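Local coordinates for AAEL008620-PA odorant-binding protein (Aedes aegypti, PDB 5V13) that binds juvenile hormone specifically in mosquito hemolymph, enclosing it in a pocket of an odorant-binding-protein fold, at residues L74-P77 with K78-R81; K106-A109 with E110-A114; E213-R216 with D217-A221; C245-D248 with K249-S253. All coordinates share one frame; numbering follows the deposited sequence.

Overall arrangement
Following the chain from the N terminus, the four contacts come in series, and none encloses or crosses another. Interaction 1 closes the tight turn of the hairpin made by strands 75-76 and 81-82, with the side chain of Leu74 about 4 Å from the bound hormone. Interaction 2, centred about 15 Å away, lies within the C-terminal part of helix 99-113, facing helices 84-94 and 122-135. Across the chain's centre, about 40 Å on between centres, interaction 3 lies within helix 211-220. Interaction 4 closes the turn joining helices 239-247 and 251-264. Interactions 3 and 4 touch, Ile214 and Tyr218 packing on Leu246, which joins helix 211-220 to helix 239-247; Leu254 of helix 251-264 packs on Tyr218 and Leu246.

Interaction 1 (L74-P77 with K78-R81); sequences LYDP and KEKR
Asp76 and Arg81 pair across a tight hairpin, each accepting the other's amide: Asp76 N reaches Arg81 O at 2.9 Å, and Arg81 N reaches Asp76 O at 3.1 Å. Both side chains leave on the same face of this two-stranded antiparallel sheet. The carboxylate of Asp76 swings over the turn, because chi1 (-176°) sets CG opposite the residue's own N. Asp76 OD1 then accepts a hydrogen bond from Lys78 N at 3.1 Å, from above the carboxylate plane, which makes an Asx turn; a weak bond from Glu79 N (3.5 Å) adds to the grip. The other oxygen, OD2, runs alongside Glu79 CG and has a long, weak ion pair with Arg83. Lys78 lays its CB against OD1 of Asp76 before its chain leads away. On the other side, the Tyr75 ring passes obliquely under the peptide between Lys80 and Arg81, its OH 3.4 Å from Lys80 CA and hydrogen-bonded to Asn120. Lys80 adopts a left-handed backbone conformation (phi 53°), so that it and Arg81 both sit opposite Asp76. That is a G1 beta bulge, here closing the short hairpin between strands 75-76 and 81-82.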
loop_
_atom_site.group_PDB
_atom_site.type_symbol
_atom_site.label_atom_id
_atom_site.label_comp_id
_atom_site.label_asym_id
_atom_site.label_seq_id
_atom_site.Cartn_x
_atom_site.Cartn_y
_atom_site.Cartn_z
ATOM N N LEU B 74 -14.514 -22.892 -4.024
ATOM C CA LEU B 74 -13.947 -23.803 -5.008
ATOM C C LEU B 74 -14.686 -25.124 -5.048
ATOM O O LEU B 74 -14.737 -25.759 -6.103
ATOM C CB LEU B 74 -12.472 -24.065 -4.707
ATOM C CG LEU B 74 -11.599 -22.799 -4.653
ATOM C CD1 LEU B 74 -10.242 -23.118 -4.026
ATOM C CD2 LEU B 74 -11.404 -22.201 -6.049
ATOM N N TYR B 75 -15.211 -25.569 -3.910
ATOM C CA TYR B 75 -16.089 -26.726 -3.834
ATOM C C TYR B 75 -17.507 -26.258 -3.543
ATOM O O TYR B 75 -17.731 -25.472 -2.617
ATOM C CB TYR B 75 -15.639 -27.706 -2.746
ATOM C CG TYR B 75 -16.504 -28.949 -2.769
ATOM C CD1 TYR B 75 -16.339 -29.903 -3.768
ATOM C CD2 TYR B 75 -17.504 -29.148 -1.827
ATOM C CE1 TYR B 75 -17.141 -31.033 -3.821
ATOM C CE2 TYR B 75 -18.304 -30.286 -1.865
ATOM C CZ TYR B 75 -18.116 -31.221 -2.861
ATOM O OH TYR B 75 -18.918 -32.347 -2.908
ATOM N N ASP B 76 -18.457 -26.750 -4.328
ATOM C CA ASP B 76 -19.863 -26.377 -4.275
ATOM C C ASP B 76 -20.654 -27.509 -3.622
ATOM O O ASP B 76 -20.908 -28.535 -4.271
ATOM C CB ASP B 76 -20.365 -26.113 -5.699
ATOM C CG ASP B 76 -21.802 -25.626 -5.753
ATOM O OD1 ASP B 76 -22.489 -25.604 -4.713
ATOM O OD2 ASP B 76 -22.236 -25.247 -6.866
ATOM N N PRO B 77 -21.059 -27.385 -2.355
ATOM C CA PRO B 77 -21.785 -28.492 -1.709
ATOM C C PRO B 77 -23.211 -28.669 -2.196
ATOM O O PRO B 77 -23.794 -29.733 -1.948
ATOM C CB PRO B 77 -21.755 -28.111 -0.226
ATOM C CG PRO B 77 -21.580 -26.638 -0.224
ATOM C CD PRO B 77 -20.726 -26.311 -1.403
ATOM N N LYS B 78 -23.803 -27.673 -2.869
ATOM C CA LYS B 78 -25.160 -27.854 -3.386
ATOM C C LYS B 78 -25.163 -28.740 -4.626
ATOM O O LYS B 78 -26.012 -29.627 -4.764
ATOM C CB LYS B 78 -25.801 -26.502 -3.696
ATOM C CG LYS B 78 -25.959 -25.605 -2.484
ATOM C CD LYS B 78 -27.375 -25.059 -2.373
ATOM C CE LYS B 78 -27.552 -24.253 -1.090
ATOM N NZ LYS B 78 -28.971 -23.848 -0.861
ATOM N N GLU B 79 -24.224 -28.514 -5.539
ATOM C CA GLU B 79 -24.061 -29.361 -6.710
ATOM C C GLU B 79 -23.165 -30.563 -6.447
ATOM O O GLU B 79 -23.050 -31.424 -7.325
ATOM C CB GLU B 79 -23.490 -28.540 -7.874
ATOM C CG GLU B 79 -24.421 -27.450 -8.389
ATOM C CD GLU B 79 -25.783 -27.995 -8.805
ATOM O OE1 GLU B 79 -26.760 -27.807 -8.047
ATOM O OE2 GLU B 79 -25.874 -28.623 -9.885
ATOM N N LYS B 80 -22.538 -30.628 -5.267
ATOM C CA LYS B 80 -21.596 -31.681 -4.875
ATOM C C LYS B 80 -20.475 -31.841 -5.911
ATOM O O LYS B 80 -20.252 -32.911 -6.479
ATOM C CB LYS B 80 -22.334 -33.007 -4.618
ATOM C CG LYS B 80 -23.294 -32.948 -3.424
ATOM C CD LYS B 80 -23.706 -34.343 -2.923
ATOM C CE LYS B 80 -24.661 -35.033 -3.889
ATOM N NZ LYS B 80 -25.988 -34.349 -3.937
ATOM N N ARG B 81 -19.735 -30.750 -6.124
ATOM C CA ARG B 81 -18.805 -30.705 -7.240
ATOM C C ARG B 81 -17.742 -29.645 -6.987
ATOM O O ARG B 81 -18.055 -28.554 -6.509
ATOM C CB ARG B 81 -19.554 -30.378 -8.551
ATOM C CG ARG B 81 -18.774 -30.670 -9.821
ATOM C CD ARG B 81 -19.373 -29.920 -11.022
ATOM N NE ARG B 81 -20.830 -30.030 -11.086
ATOM C CZ ARG B 81 -21.492 -30.810 -11.938
ATOM N NH1 ARG B 81 -20.831 -31.557 -12.816
ATOM N NH2 ARG B 81 -22.821 -30.839 -11.917
#

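Interaction 2 (K106-A109 with E110-A114); sequences KNNA and EPMLA
Asn108 and Met112 lie side by side one helical turn apart, their side chains pointing the same way. The thioether chain of Met112 is fully extended beyond CG, which carries its methyl CE alongside the amide of Asn108, 3.8 Å from Asn108 CG; SD rests at the same distance from Asn108 CB. The amide is held from beyond the helix, ND2 of Asn108 being hydrogen-bonded to His136. Beneath this pair the backbone is firm: Met112 N bonds Asn108 O at 2.9 Å, and Leu113 N bonds Ala109 O at 3.0 Å. Ala109 and Leu113 form the buried side, facing Phe132 of helix 122-135 and residues of helix 84-94. Helix 99-113 is kinked at Pro111, a proline kink. Pro111 has no N-H to give to Asn107 O, and its ring carbon CG sits against that oxygen instead, at 3.3 Å. The neighbouring turn opens as well: Lys106 O does not receive Glu110 N directly, and water 1 stands between them, donating to Lys106 O and accepting from Glu110 N, each at 2.8 Å. This is the loose, solvent side of the helix, where the Glu110 chain runs outward in extended form. Past Leu113 the chain leaves helical geometry at Ala114, whose O accepts a hydrogen bond from Lys128 of helix 122-135.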
loop_
_atom_site.group_PDB
_atom_site.type_symbol
_atom_site.label_atom_id
_atom_site.label_comp_id
_atom_site.label_asym_id
_atom_site.label_seq_id
_atom_site.Cartn_x
_atom_site.Cartn_y
_atom_site.Cartn_z
ATOM N N LYS B 106 -4.606 -25.531 -16.980
ATOM C CA LYS B 106 -5.790 -25.334 -17.816
ATOM C C LYS B 106 -6.266 -26.636 -18.457
ATOM O O LYS B 106 -7.472 -26.902 -18.509
ATOM C CB LYS B 106 -5.500 -24.301 -18.896
ATOM C CG LYS B 106 -5.492 -22.873 -18.402
ATOM C CD LYS B 106 -5.320 -21.932 -19.575
ATOM C CE LYS B 106 -5.122 -20.511 -19.120
ATOM N NZ LYS B 106 -4.575 -19.697 -20.251
ATOM N N ASN B 107 -5.340 -27.458 -18.962
ATOM C CA ASN B 107 -5.744 -28.701 -19.618
ATOM C C ASN B 107 -6.252 -29.743 -18.621
ATOM O O ASN B 107 -7.116 -30.561 -18.966
ATOM C CB ASN B 107 -4.578 -29.290 -20.418
ATOM C CG ASN B 107 -4.113 -28.375 -21.539
ATOM O OD1 ASN B 107 -4.806 -27.436 -21.918
ATOM N ND2 ASN B 107 -2.934 -28.651 -22.072
ATOM N N ASN B 108 -5.730 -29.740 -17.397
ATOM C CA ASN B 108 -6.009 -30.814 -16.446
ATOM C C ASN B 108 -7.187 -30.539 -15.517
ATOM O O ASN B 108 -7.747 -31.495 -14.956
ATOM C CB ASN B 108 -4.776 -31.089 -15.585
ATOM C CG ASN B 108 -3.715 -31.895 -16.308
ATOM O OD1 ASN B 108 -4.015 -32.741 -17.153
ATOM N ND2 ASN B 108 -2.463 -31.654 -15.956
ATOM N N ALA B 109 -7.565 -29.270 -15.328
ATOM C CA ALA B 109 -8.535 -28.922 -14.292
ATOM C C ALA B 109 -9.857 -29.656 -14.483
ATOM O O ALA B 109 -10.344 -30.328 -13.563
ATOM C CB ALA B 109 -8.757 -27.406 -14.267
ATOM N N GLU B 110 -10.452 -29.553 -15.676
ATOM C CA GLU B 110 -11.744 -30.204 -15.890
ATOM C C GLU B 110 -11.648 -31.725 -15.827
ATOM O O GLU B 110 -12.449 -32.340 -15.097
ATOM C CB GLU B 110 -12.369 -29.718 -17.203
ATOM C CG GLU B 110 -13.803 -30.181 -17.396
ATOM C CD GLU B 110 -14.314 -29.945 -18.806
ATOM O OE1 GLU B 110 -15.332 -30.569 -19.183
ATOM O OE2 GLU B 110 -13.695 -29.141 -19.539
ATOM N N PRO B 111 -10.713 -32.398 -16.513
ATOM C CA PRO B 111 -10.702 -33.867 -16.418
ATOM C C PRO B 111 -10.398 -34.390 -15.023
ATOM O O PRO B 111 -11.021 -35.372 -14.598
ATOM C CB PRO B 111 -9.641 -34.296 -17.449
ATOM C CG PRO B 111 -8.908 -33.082 -17.831
ATOM C CD PRO B 111 -9.816 -31.911 -17.581
ATOM N N MET B 112 -9.490 -33.748 -14.279
ATOM C CA MET B 112 -9.141 -34.257 -12.952
ATOM C C MET B 112 -10.164 -33.895 -11.875
ATOM O O MET B 112 -10.281 -34.617 -10.880
ATOM C CB MET B 112 -7.766 -33.743 -12.541
ATOM C CG MET B 112 -6.629 -34.408 -13.296
ATOM S SD MET B 112 -5.037 -33.735 -12.820
ATOM C CE MET B 112 -3.952 -34.759 -13.813
ATOM N N LEU B 113 -10.908 -32.804 -12.029
ATOM C CA LEU B 113 -11.848 -32.385 -10.990
ATOM C C LEU B 113 -13.308 -32.675 -11.318
ATOM O O LEU B 113 -14.169 -32.463 -10.456
ATOM C CB LEU B 113 -11.676 -30.897 -10.696
ATOM C CG LEU B 113 -10.359 -30.562 -10.015
ATOM C CD1 LEU B 113 -10.144 -29.062 -10.008
ATOM C CD2 LEU B 113 -10.306 -31.157 -8.566
ATOM N N ALA B 114 -13.604 -33.163 -12.520
ATOM C CA ALA B 114 -14.985 -33.348 -12.943
ATOM C C ALA B 114 -15.654 -34.483 -12.183
ATOM O O ALA B 114 -15.009 -35.444 -11.753
ATOM C CB ALA B 114 -15.060 -33.648 -14.440
HETATM O O HOH W 1 -9.998 -27.699 -17.678
#

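Interaction 3 (E213-R216 with D217-A221); sequences EIRR and DYEAA
Successive turns of the amphipathic helix 211-220 meet here, with Glu213 and Asp217 on a buried polar strip and Ile214 and Tyr218 on an apolar one. The turns are joined by regular i to i+4 bonds, among them Asp217 N to Glu213 O at 3.0 Å and Tyr218 N to Ile214 O at 2.9 Å. Ile214 sends CG2 along the Tyr218 ring, 3.8 Å from CD1, and the two side chains point the same way toward helices 239-247 and 251-264. On the exposed side, Arg215 and Glu219 also run side by side, yet OE1 of Glu219 lies against the methylene CG of Arg215 (3.3 Å) and stays 4.2 Å from its NE, beyond a salt bridge. A bend at chi3 (60°) turns the guanidinium of Arg215 aside, where NH2 bonds Asn212. The acidic pair is busier. Water 2 sits in the plane of the Arg216 guanidinium, at its edge, accepting from NE at 2.7 Å while donating to Glu213 OE2 and Asp217 OD1. Glu213 OE2 and Asp217 OD2 approach to 4.4 Å. Arg261 of helix 251-264 makes salt bridges to both these oxygens, Arg35 adds one to Glu213, and Trp202 donates to Asp217. With so much positive charge and N-H donation gathered round them, two neighbouring carboxylates can probably both stay ionised although buried.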
loop_
_atom_site.group_PDB
_atom_site.type_symbol
_atom_site.label_atom_id
_atom_site.label_comp_id
_atom_site.label_asym_id
_atom_site.label_seq_id
_atom_site.Cartn_x
_atom_site.Cartn_y
_atom_site.Cartn_z
ATOM N N GLU B 213 -22.676 -16.181 12.609
ATOM C CA GLU B 213 -21.600 -15.188 12.688
ATOM C C GLU B 213 -22.042 -13.953 13.467
ATOM O O GLU B 213 -21.285 -13.430 14.299
ATOM C CB GLU B 213 -21.139 -14.794 11.283
ATOM C CG GLU B 213 -19.813 -14.025 11.232
ATOM C CD GLU B 213 -18.597 -14.907 11.552
ATOM O OE1 GLU B 213 -18.708 -16.150 11.471
ATOM O OE2 GLU B 213 -17.528 -14.353 11.884
ATOM N N ILE B 214 -23.259 -13.463 13.200
ATOM C CA ILE B 214 -23.789 -12.319 13.942
ATOM C C ILE B 214 -23.867 -12.639 15.429
ATOM O O ILE B 214 -23.415 -11.855 16.274
ATOM C CB ILE B 214 -25.166 -11.901 13.388
ATOM C CG1 ILE B 214 -25.054 -11.497 11.914
ATOM C CG2 ILE B 214 -25.741 -10.753 14.228
ATOM C CD1 ILE B 214 -26.397 -11.460 11.156
ATOM N N ARG B 215 -24.470 -13.785 15.778
ATOM C CA ARG B 215 -24.570 -14.152 17.189
ATOM C C ARG B 215 -23.185 -14.248 17.834
ATOM O O ARG B 215 -22.971 -13.739 18.938
ATOM C CB ARG B 215 -25.337 -15.468 17.344
ATOM C CG ARG B 215 -25.490 -15.919 18.796
ATOM C CD ARG B 215 -26.378 -17.152 18.903
ATOM N NE ARG B 215 -25.826 -18.276 18.152
ATOM C CZ ARG B 215 -26.350 -18.761 17.028
ATOM N NH1 ARG B 215 -27.457 -18.231 16.519
ATOM N NH2 ARG B 215 -25.768 -19.784 16.415
ATOM N N ARG B 216 -22.234 -14.879 17.146
ATOM C CA ARG B 216 -20.867 -14.989 17.650
ATOM C C ARG B 216 -20.273 -13.617 17.976
ATOM O O ARG B 216 -19.689 -13.417 19.046
ATOM C CB ARG B 216 -20.030 -15.736 16.608
ATOM C CG ARG B 216 -18.534 -15.782 16.807
ATOM C CD ARG B 216 -17.906 -16.531 15.621
ATOM N NE ARG B 216 -16.672 -15.916 15.135
ATOM C CZ ARG B 216 -15.468 -16.474 15.226
ATOM N NH1 ARG B 216 -15.328 -17.674 15.776
ATOM N NH2 ARG B 216 -14.401 -15.837 14.759
ATOM N N ASP B 217 -20.439 -12.648 17.071
ATOM C CA ASP B 217 -19.876 -11.320 17.310
ATOM C C ASP B 217 -20.631 -10.579 18.405
ATOM O O ASP B 217 -20.021 -9.841 19.189
ATOM C CB ASP B 217 -19.865 -10.517 16.011
ATOM C CG ASP B 217 -18.790 -10.994 15.057
ATOM O OD1 ASP B 217 -17.888 -11.728 15.523
ATOM O OD2 ASP B 217 -18.829 -10.624 13.864
ATOM N N TYR B 218 -21.955 -10.754 18.481
ATOM C CA TYR B 218 -22.700 -10.144 19.579
ATOM C C TYR B 218 -22.226 -10.691 20.917
ATOM O O TYR B 218 -21.963 -9.929 21.854
ATOM C CB TYR B 218 -24.206 -10.362 19.405
ATOM C CG TYR B 218 -24.912 -9.173 18.769
ATOM C CD1 TYR B 218 -24.752 -8.898 17.414
ATOM C CD2 TYR B 218 -25.718 -8.323 19.525
ATOM C CE1 TYR B 218 -25.375 -7.811 16.824
ATOM C CE2 TYR B 218 -26.355 -7.226 18.943
ATOM C CZ TYR B 218 -26.180 -6.982 17.588
ATOM O OH TYR B 218 -26.789 -5.901 16.984
ATOM N N GLU B 219 -22.076 -12.017 21.010
ATOM C CA GLU B 219 -21.666 -12.631 22.273
ATOM C C GLU B 219 -20.251 -12.209 22.669
ATOM O O GLU B 219 -19.998 -11.893 23.837
ATOM C CB GLU B 219 -21.781 -14.153 22.168
ATOM C CG GLU B 219 -23.229 -14.647 22.103
ATOM C CD GLU B 219 -23.347 -16.149 21.867
ATOM O OE1 GLU B 219 -24.491 -16.653 21.805
ATOM O OE2 GLU B 219 -22.303 -16.823 21.736
ATOM N N ALA B 220 -19.321 -12.170 21.706
ATOM C CA ALA B 220 -17.950 -11.766 22.014
ATOM C C ALA B 220 -17.875 -10.323 22.495
ATOM O O ALA B 220 -16.994 -9.979 23.291
ATOM C CB ALA B 220 -17.054 -11.957 20.789
ATOM N N ALA B 221 -18.779 -9.463 22.022
ATOM C CA ALA B 221 -18.841 -8.081 22.483
ATOM C C ALA B 221 -19.557 -7.932 23.819
ATOM O O ALA B 221 -19.598 -6.819 24.363
ATOM C CB ALA B 221 -19.534 -7.211 21.434
HETATM O O HOH W 2 -16.402 -13.521 13.930
#

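Interaction 4 (C245-D248 with K249-S253); sequences CLRD and KGADS
Lys249 folds back along the turn to Cys245, laying its aliphatic chain beside the carbonyl end of the helix: Lys249 CG is 3.7 Å from Cys245 O. A bend at chi4 (52°) then hooks the ammonium round, leaving Lys249 NZ 4.2 Å from Cys245 SG, and water 3 completes the loop by accepting from Lys249 NZ and donating to Cys245 O. The other side-chain pair, Arg247 and Ala251, is simpler. The Arg247 chain is extended from CG to NE and passes over the methyl of Ala251, Arg247 CG 3.8 Å and NE 3.9 Å from Ala251 CB. Its guanidinium goes on to partners elsewhere, NH1 to Tyr243 and NH2 to the carbonyl of Asn185. Between these two pairs the backbone tightens to i to i+3 bonds. Lys249 N reaches Leu246 O at 3.0 Å, and Gly250 N reaches Arg247 O at the same distance, closing a type I turn. Water 4 donates to Leu246 O as well as to Gly250 O, bridging the bend. Gly250 has phi 147°, a backbone conformation that glycine reaches without strain; it is the first residue to leave helical phi/psi and takes the N-cap position of helix 251-264. The turn thus joins helix 239-247 directly to helix 251-264. Leu246 packs inward on Leu254 of the latter and on Trp202, Tyr218 of helix 211-220 lies against Leu246, and the Cys245-Cys232 disulfide ties the first helix to the preceding loop.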
loop_
_atom_site.group_PDB
_atom_site.type_symbol
_atom_site.label_atom_id
_atom_site.label_comp_id
_atom_site.label_asym_id
_atom_site.label_seq_id
_atom_site.Cartn_x
_atom_site.Cartn_y
_atom_site.Cartn_z
ATOM N N CYS B 245 -33.061 -4.279 10.955
ATOM C CA CYS B 245 -33.559 -5.251 11.922
ATOM C C CYS B 245 -32.686 -5.268 13.177
ATOM O O CYS B 245 -33.207 -5.256 14.296
ATOM C CB CYS B 245 -33.643 -6.635 11.279
ATOM S SG CYS B 245 -34.169 -7.966 12.420
ATOM N N LEU B 246 -31.358 -5.266 13.015
ATOM C CA LEU B 246 -30.470 -5.280 14.175
ATOM C C LEU B 246 -30.559 -3.979 14.968
ATOM O O LEU B 246 -30.602 -4.005 16.202
ATOM C CB LEU B 246 -29.025 -5.533 13.739
ATOM C CG LEU B 246 -28.703 -6.930 13.201
ATOM C CD1 LEU B 246 -27.301 -6.976 12.634
ATOM C CD2 LEU B 246 -28.876 -8.000 14.289
ATOM N N ARG B 247 -30.571 -2.834 14.280
ATOM C CA ARG B 247 -30.644 -1.561 14.988
ATOM C C ARG B 247 -31.928 -1.446 15.801
ATOM O O ARG B 247 -31.920 -0.866 16.892
ATOM C CB ARG B 247 -30.515 -0.399 13.998
ATOM C CG ARG B 247 -30.571 0.973 14.656
ATOM C CD ARG B 247 -30.235 2.110 13.706
ATOM N NE ARG B 247 -30.376 3.388 14.392
ATOM C CZ ARG B 247 -29.790 4.517 14.010
ATOM N NH1 ARG B 247 -29.012 4.540 12.933
ATOM N NH2 ARG B 247 -29.983 5.622 14.711
ATOM N N ASP B 248 -33.028 -2.033 15.318
ATOM C CA ASP B 248 -34.282 -1.998 16.070
ATOM C C ASP B 248 -34.235 -2.821 17.352
ATOM O O ASP B 248 -35.122 -2.674 18.202
ATOM C CB ASP B 248 -35.442 -2.503 15.210
ATOM C CG ASP B 248 -36.010 -1.430 14.302
ATOM O OD1 ASP B 248 -35.798 -0.227 14.574
ATOM O OD2 ASP B 248 -36.689 -1.797 13.322
ATOM N N LYS B 249 -33.254 -3.704 17.498
ATOM C CA LYS B 249 -33.084 -4.449 18.735
ATOM C C LYS B 249 -32.122 -3.766 19.697
ATOM O O LYS B 249 -31.901 -4.275 20.799
ATOM C CB LYS B 249 -32.612 -5.872 18.416
ATOM C CG LYS B 249 -33.677 -6.673 17.671
ATOM C CD LYS B 249 -33.232 -8.079 17.336
ATOM C CE LYS B 249 -34.431 -9.023 17.296
ATOM N NZ LYS B 249 -35.514 -8.523 16.411
ATOM N N GLY B 250 -31.547 -2.629 19.307
ATOM C CA GLY B 250 -30.700 -1.853 20.194
ATOM C C GLY B 250 -29.593 -1.154 19.430
ATOM O O GLY B 250 -28.618 -1.797 19.021
ATOM N N ALA B 251 -29.738 0.157 19.210
ATOM C CA ALA B 251 -28.799 0.864 18.344
ATOM C C ALA B 251 -27.411 0.944 18.973
ATOM O O ALA B 251 -26.401 0.703 18.301
ATOM C CB ALA B 251 -29.327 2.262 18.023
ATOM N N ASP B 252 -27.340 1.279 20.265
ATOM C CA ASP B 252 -26.040 1.361 20.927
ATOM C C ASP B 252 -25.330 0.007 20.933
ATOM O O ASP B 252 -24.112 -0.061 20.716
ATOM C CB ASP B 252 -26.202 1.891 22.350
ATOM C CG ASP B 252 -26.591 3.366 22.391
ATOM O OD1 ASP B 252 -26.573 4.032 21.330
ATOM O OD2 ASP B 252 -26.912 3.860 23.492
ATOM N N SER B 253 -26.073 -1.081 21.176
ATOM C CA SER B 253 -25.464 -2.408 21.118
ATOM C C SER B 253 -24.913 -2.708 19.731
ATOM O O SER B 253 -23.807 -3.253 19.599
ATOM C CB SER B 253 -26.469 -3.485 21.527
ATOM O OG SER B 253 -26.767 -3.399 22.906
HETATM O O HOH W 3 -35.895 -6.166 14.927
HETATM O O HOH W 4 -28.619 -4.434 18.170
#